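Local coordinates for fibroblast growth factor 18 (Homo sapiens, PDB 4CJM), which acts as a secreted growth factor that regulates cell proliferation, differentiation and migration by binding fibroblast growth factor receptors, and is needed for normal ossification and bone development, at residues Asn119-Asp122 with Val123-Met126; Arg109-Gly113 with Pro114-Glu118; Asp30-Lys33 with Tyr34-Leu37. All blocks are in the same frame, centred on the assembly; numbering follows the deposited sequence.

Contact 1 (Asn119-Asp122 with Val123-Met126)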
# COMPACT_ATOMS: atom_id res chain seq x y z
N ASN A 119 4.70 -6.05 13.24
CA ASN A 119 3.83 -7.06 13.86
C ASN A 119 2.38 -6.63 14.05
O ASN A 119 1.56 -7.43 14.47
CB ASN A 119 4.42 -7.57 15.18
CG ASN A 119 4.46 -6.52 16.26
OD1 ASN A 119 3.90 -5.44 16.12
ND2 ASN A 119 5.16 -6.81 17.34
N GLN A 120 2.05 -5.38 13.75
CA GLN A 120 0.67 -4.91 13.81
C GLN A 120 -0.17 -5.47 12.68
O GLN A 120 0.24 -5.46 11.52
CB GLN A 120 0.59 -3.40 13.71
CG GLN A 120 1.14 -2.64 14.89
CD GLN A 120 1.12 -1.15 14.65
OE1 GLN A 120 0.79 -0.68 13.56
NE2 GLN A 120 1.48 -0.41 15.66
N GLN A 121 -1.36 -5.93 13.02
CA GLN A 121 -2.30 -6.42 12.04
C GLN A 121 -2.65 -5.35 11.03
O GLN A 121 -2.83 -5.62 9.86
CB GLN A 121 -3.56 -6.90 12.74
CG GLN A 121 -3.27 -8.06 13.67
CD GLN A 121 -4.52 -8.82 14.05
OE1 GLN A 121 -5.64 -8.32 13.88
NE2 GLN A 121 -4.35 -10.04 14.53
N ASP A 122 -2.71 -4.11 11.51
CA ASP A 122 -3.00 -2.95 10.67
C ASP A 122 -2.15 -2.93 9.41
O ASP A 122 -2.57 -2.36 8.43
CB ASP A 122 -2.80 -1.64 11.47
CG ASP A 122 -3.85 -1.45 12.57
OD1 ASP A 122 -4.55 -2.42 12.91
OD2 ASP A 122 -3.97 -0.33 13.13
N VAL A 123 -0.95 -3.51 9.44
CA VAL A 123 -0.02 -3.38 8.33
C VAL A 123 0.04 -4.65 7.49
O VAL A 123 0.93 -4.80 6.65
CB VAL A 123 1.40 -2.94 8.79
CG1 VAL A 123 1.31 -1.77 9.77
CG2 VAL A 123 2.20 -4.06 9.45
N HIS A 124 -0.89 -5.57 7.73
CA HIS A 124 -0.89 -6.84 7.03
C HIS A 124 -1.90 -6.87 5.89
O HIS A 124 -3.00 -6.34 6.00
CB HIS A 124 -1.20 -7.96 8.01
CG HIS A 124 -0.18 -8.08 9.09
ND1 HIS A 124 -0.43 -8.72 10.28
CD2 HIS A 124 1.09 -7.62 9.17
CE1 HIS A 124 0.65 -8.67 11.04
NE2 HIS A 124 1.58 -8.00 10.39
N PHE A 125 -1.49 -7.49 4.79
CA PHE A 125 -2.29 -7.54 3.60
C PHE A 125 -2.24 -8.90 2.93
O PHE A 125 -1.26 -9.62 3.03
CB PHE A 125 -1.82 -6.45 2.63
CG PHE A 125 -1.94 -5.06 3.18
CD1 PHE A 125 -3.13 -4.36 3.09
CD2 PHE A 125 -0.86 -4.47 3.85
CE1 PHE A 125 -3.24 -3.09 3.63
CE2 PHE A 125 -0.97 -3.20 4.40
CZ PHE A 125 -2.15 -2.50 4.28
N MET A 126 -3.32 -9.23 2.23
CA MET A 126 -3.34 -10.33 1.26
C MET A 126 -3.48 -9.76 -0.15
O MET A 126 -4.21 -8.81 -0.37
CB MET A 126 -4.51 -11.28 1.52
CG MET A 126 -4.50 -11.96 2.88
SD MET A 126 -3.04 -12.96 3.15
CE MET A 126 -3.24 -14.26 1.96
O HOH W 1 -4.31 -4.12 7.34

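Contact 2 (Arg109-Gly113 with Pro114-Glu118). With SO4 (sulfate ion), chain G.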
# COMPACT_ATOMS: atom_id res chain seq x y z
N ARG A 109 -9.25 3.71 7.63
CA ARG A 109 -8.49 4.95 7.68
C ARG A 109 -7.00 4.63 7.69
O ARG A 109 -6.55 3.78 8.44
CB ARG A 109 -8.85 5.77 8.93
CG ARG A 109 -8.16 7.13 8.98
CD ARG A 109 -8.45 7.94 10.26
NE ARG A 109 -7.95 7.32 11.50
CZ ARG A 109 -6.67 7.17 11.83
NH1 ARG A 109 -5.69 7.57 11.03
NH2 ARG A 109 -6.35 6.59 12.99
N PRO A 110 -6.22 5.33 6.85
CA PRO A 110 -4.78 5.13 6.83
C PRO A 110 -4.08 5.60 8.10
O PRO A 110 -4.49 6.59 8.72
CB PRO A 110 -4.32 5.96 5.63
CG PRO A 110 -5.33 7.04 5.52
CD PRO A 110 -6.63 6.39 5.89
N ARG A 111 -3.01 4.89 8.46
CA ARG A 111 -2.25 5.13 9.68
C ARG A 111 -0.95 5.87 9.40
O ARG A 111 -0.47 5.87 8.27
CB ARG A 111 -1.91 3.80 10.33
CG ARG A 111 -3.12 2.89 10.58
CD ARG A 111 -3.52 2.70 12.04
NE ARG A 111 -2.56 3.25 12.97
CZ ARG A 111 -1.57 2.58 13.56
NH1 ARG A 111 -1.36 1.28 13.34
NH2 ARG A 111 -0.76 3.23 14.36
N LYS A 112 -0.43 6.55 10.42
CA LYS A 112 0.84 7.29 10.33
C LYS A 112 2.00 6.33 10.47
O LYS A 112 2.07 5.59 11.45
CB LYS A 112 0.97 8.33 11.45
CG LYS A 112 -0.17 9.29 11.60
CD LYS A 112 -0.50 9.43 13.10
CE LYS A 112 -1.66 10.38 13.36
NZ LYS A 112 -1.17 11.74 13.70
N GLY A 113 2.91 6.37 9.50
CA GLY A 113 4.13 5.57 9.52
C GLY A 113 4.83 5.43 10.86
O GLY A 113 5.05 4.32 11.32
N PRO A 114 5.18 6.56 11.50
CA PRO A 114 5.89 6.50 12.78
C PRO A 114 5.19 5.65 13.82
O PRO A 114 5.85 5.07 14.67
CB PRO A 114 5.91 7.96 13.25
CG PRO A 114 5.78 8.76 12.03
CD PRO A 114 4.96 7.94 11.07
N LYS A 115 3.86 5.61 13.79
CA LYS A 115 3.10 4.89 14.80
C LYS A 115 2.83 3.44 14.43
O LYS A 115 2.02 2.80 15.07
CB LYS A 115 1.80 5.63 15.09
CG LYS A 115 2.05 7.02 15.68
CD LYS A 115 0.75 7.71 16.04
CE LYS A 115 0.04 7.02 17.19
NZ LYS A 115 -0.79 7.97 17.99
N THR A 116 3.51 2.94 13.40
CA THR A 116 3.34 1.55 12.96
C THR A 116 4.55 0.69 13.27
O THR A 116 5.64 1.20 13.57
CB THR A 116 3.14 1.43 11.43
OG1 THR A 116 4.29 1.94 10.73
CG2 THR A 116 1.88 2.17 11.00
N ARG A 117 4.33 -0.62 13.16
CA ARG A 117 5.41 -1.60 13.23
C ARG A 117 4.94 -2.90 12.57
O ARG A 117 3.75 -3.14 12.45
CB ARG A 117 5.85 -1.83 14.68
CG ARG A 117 4.70 -2.15 15.61
CD ARG A 117 5.11 -2.05 17.05
NE ARG A 117 6.02 -3.12 17.42
CZ ARG A 117 6.57 -3.24 18.63
NH1 ARG A 117 6.31 -2.33 19.57
NH2 ARG A 117 7.38 -4.25 18.91
N GLU A 118 5.90 -3.73 12.18
CA GLU A 118 5.69 -4.89 11.34
C GLU A 118 4.71 -5.89 11.92
O GLU A 118 3.94 -6.52 11.17
CB GLU A 118 7.01 -5.60 11.05
CG GLU A 118 6.96 -6.50 9.84
CD GLU A 118 8.27 -7.21 9.56
OE1 GLU A 118 8.54 -8.26 10.20
OE2 GLU A 118 9.01 -6.75 8.67
S SO4 G . -2.65 6.76 13.67
O1 SO4 G . -3.68 5.70 13.67
O2 SO4 G . -1.48 6.31 12.88
O3 SO4 G . -2.19 6.98 15.05
O4 SO4 G . -3.24 8.00 13.12

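Contact 3 (Asp30-Lys33 with Tyr34-Leu37)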
# COMPACT_ATOMS: atom_id res chain seq x y z
N ASP A 30 -14.50 -5.70 -3.33
CA ASP A 30 -13.78 -6.43 -4.37
C ASP A 30 -14.22 -5.88 -5.72
O ASP A 30 -15.41 -5.74 -5.97
CB ASP A 30 -14.08 -7.93 -4.29
CG ASP A 30 -13.21 -8.74 -5.24
OD1 ASP A 30 -13.03 -8.35 -6.40
OD2 ASP A 30 -12.67 -9.78 -4.82
N GLY A 31 -13.26 -5.52 -6.56
CA GLY A 31 -13.56 -5.02 -7.89
C GLY A 31 -13.77 -3.52 -7.99
O GLY A 31 -13.92 -3.00 -9.09
N ASP A 32 -13.79 -2.83 -6.86
CA ASP A 32 -13.88 -1.37 -6.86
C ASP A 32 -12.83 -0.87 -7.83
O ASP A 32 -11.68 -1.32 -7.80
CB ASP A 32 -13.62 -0.85 -5.45
CG ASP A 32 -13.68 0.67 -5.35
OD1 ASP A 32 -12.84 1.35 -5.97
OD2 ASP A 32 -14.54 1.18 -4.60
N LYS A 33 -13.20 0.08 -8.68
CA LYS A 33 -12.26 0.57 -9.71
C LYS A 33 -11.02 1.25 -9.11
O LYS A 33 -9.92 1.08 -9.63
CB LYS A 33 -12.96 1.50 -10.72
CG LYS A 33 -13.60 2.74 -10.12
CD LYS A 33 -14.28 3.56 -11.21
CE LYS A 33 -15.13 4.70 -10.65
NZ LYS A 33 -16.52 4.77 -11.21
N TYR A 34 -11.19 1.94 -7.99
CA TYR A 34 -10.07 2.58 -7.29
C TYR A 34 -9.18 1.60 -6.50
O TYR A 34 -8.17 2.01 -5.94
CB TYR A 34 -10.58 3.66 -6.32
CG TYR A 34 -11.37 4.74 -6.99
CD1 TYR A 34 -10.74 5.68 -7.81
CD2 TYR A 34 -12.74 4.82 -6.84
CE1 TYR A 34 -11.46 6.66 -8.45
CE2 TYR A 34 -13.47 5.81 -7.48
CZ TYR A 34 -12.83 6.72 -8.28
OH TYR A 34 -13.57 7.70 -8.93
N ALA A 35 -9.56 0.33 -6.43
CA ALA A 35 -8.78 -0.67 -5.73
C ALA A 35 -7.89 -1.50 -6.66
O ALA A 35 -7.11 -2.33 -6.20
CB ALA A 35 -9.71 -1.59 -4.96
N GLN A 36 -8.00 -1.27 -7.95
CA GLN A 36 -7.16 -1.97 -8.91
C GLN A 36 -5.80 -1.30 -8.91
O GLN A 36 -5.70 -0.12 -9.24
CB GLN A 36 -7.77 -1.92 -10.31
CG GLN A 36 -9.22 -2.39 -10.35
CD GLN A 36 -9.41 -3.68 -9.61
OE1 GLN A 36 -8.81 -4.71 -9.96
NE2 GLN A 36 -10.24 -3.66 -8.56
N LEU A 37 -4.77 -2.06 -8.55
CA LEU A 37 -3.42 -1.51 -8.38
C LEU A 37 -2.44 -2.09 -9.37
O LEU A 37 -2.32 -3.31 -9.51
CB LEU A 37 -2.92 -1.80 -6.97
CG LEU A 37 -3.88 -1.44 -5.84
CD1 LEU A 37 -3.23 -1.74 -4.50
CD2 LEU A 37 -4.31 0.00 -5.88

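Contact 1 (Asn119-Asp122 with Val123-Met126)
Gln120 and Gln121 each hand their carbonyl to the residue three places on, a short 3-10-like turn that leads the chain into strand 125-128, the closing strand of this FGF beta-trefoil. In the backbone, Val123 N binds Gln120 O at 3.1 Å and His124 N binds Gln121 O at 2.9 Å. A water lies within hydrogen-bonding distance of Gln121 O and His124 O, at the step from turn to strand, though it has more acceptors in reach than protons to give.

Van der Waals contact comes from Val123, whose methyls lie against oxygens: CG2 beside Gln120 O, CG1 beside Gln120 OE1, where the two side chains cross. Gln120 OE1 accepts a hydrogen bond from Arg111 NH1, which also forms a salt bridge with Asp122 OD2, so the turn is fastened to an earlier part of the same loop.

The ring of His124 is the main flat group. With CG anti to the carbonyl carbon (chi1 -62°), it folds back over the turn; ND1 is hydrogen-bonded to Arg11 NH1 and NE2 to Glu118 O, which fix the ring's rotation from both nitrogens. Gln120 O sits over the centre of one face of that ring, 3.1 Å above its plane.

Contact 2 (Arg109-Gly113 with Pro114-Glu118)
Arg111 and Lys115 come together beside a sulfate ion, and the guanidinium of Arg111 works along two parts of its edge: NE turns to the anion while NH2 reaches the main chain of Lys115. The sulfate probably came from the crystallisation liquor. Its O1 receives Arg111 NE at 2.8 Å and Arg109 NH2 at 2.9 Å, with the sulfur in the plane of both guanidinium groups. The backbone N-H of Lys112 points at a second oxygen, Lys112 N to sulfate O2 being 2.7 Å and nearly straight (168°). The end of the Lys115 side chain passes sulfate O3, with CE and NZ both nearby but no hydrogen bond between them and the anion.

This basic surface belongs to the long loop between strands 90-94 and 125-128 of the beta-trefoil. In FGFs this region contributes to the heparin-binding site, so the anion may mark where a sulfate group of the glycosaminoglycan would lie.

Bends at chi2 and chi3 carry the guanidinium of Arg111 across to Lys115, where NH2 donates to Lys115 O at 2.9 Å, bent at 142° and well above the carbonyl plane. Thr116 CG2 rests over one face of the same group, toward its rim, and NH1 is engaged by the turn that follows.

Behind the anion the chain turns sharply at Gly113-Pro114. Lys115 N closes back on Lys112 O, and Gly113 O is gripped twice by Thr116, through its N and its hydroxyl. The hydroxyl, between the backbone N and carbonyl carbon at chi1 61°, donates in the carbonyl plane on a lone pair, Thr116 OG1 to Gly113 O measuring 2.6 Å. That OG1 also bonds Tyr101 N.

Contact 3 (Asp30-Lys33 with Tyr34-Leu37)
Asp32 O is held by two donors that arrive from opposite faces of its carbonyl plane: Ala35 N at 3.0 Å and Gln36 NE2 at 2.9 Å. The second bond is almost straight (175°), and the oxygen lies in the plane of the Gln36 amide. Gln36 curls back to make it, its chain bent at chi2 (-47°), and NE2 also donates to Gln7 OE1, so this amide nitrogen, along with Gly31 N, ties the loop to Gln7 of strand 3-10.

The carboxylate of Asp32 turns toward the next peptides, where Asp32 OD1 takes a weak, bent bond from Tyr34 N, an Asx turn. Its other oxygen has a weak partner in Gln18. Lys33 and Tyr34 run side by side in the same direction: Lys33 CG sits over one face of the ring, a CH-pi contact 4.2 Å from the centroid, and Lys33 CE lies 3.7 Å from Tyr34 CE2. The ring is also touched by Leu20, Glu54 and Thr55. Gln36 N adds a weak bond to Lys33 O.

A weak Asx turn at Asp32 overlapping a short 3-10 turn makes this a tight surface loop linking strands 27-28 and 37-41 of the beta-trefoil.

In the fold
From the N terminus, contact 3 comes first, a turn within the loop between strands 27-28 and 37-41; Gln7 on strand 3-10 and the residues around Val19 hold it to the early part of the chain. Contacts 2 and 1 follow in series, with no nesting or crossing, along the loop from strand 90-94 to strand 125-128. Contact 2 shapes the sulfate-binding bend, contact 1 the last turn before the final strand, which pairs with strand 3-10. The two touch directly, the turn of contact 1 resting on the bend of contact 2. Contacts 2 and 3 lie on opposite sides of the chain's centre, their own centres about 22 Å apart.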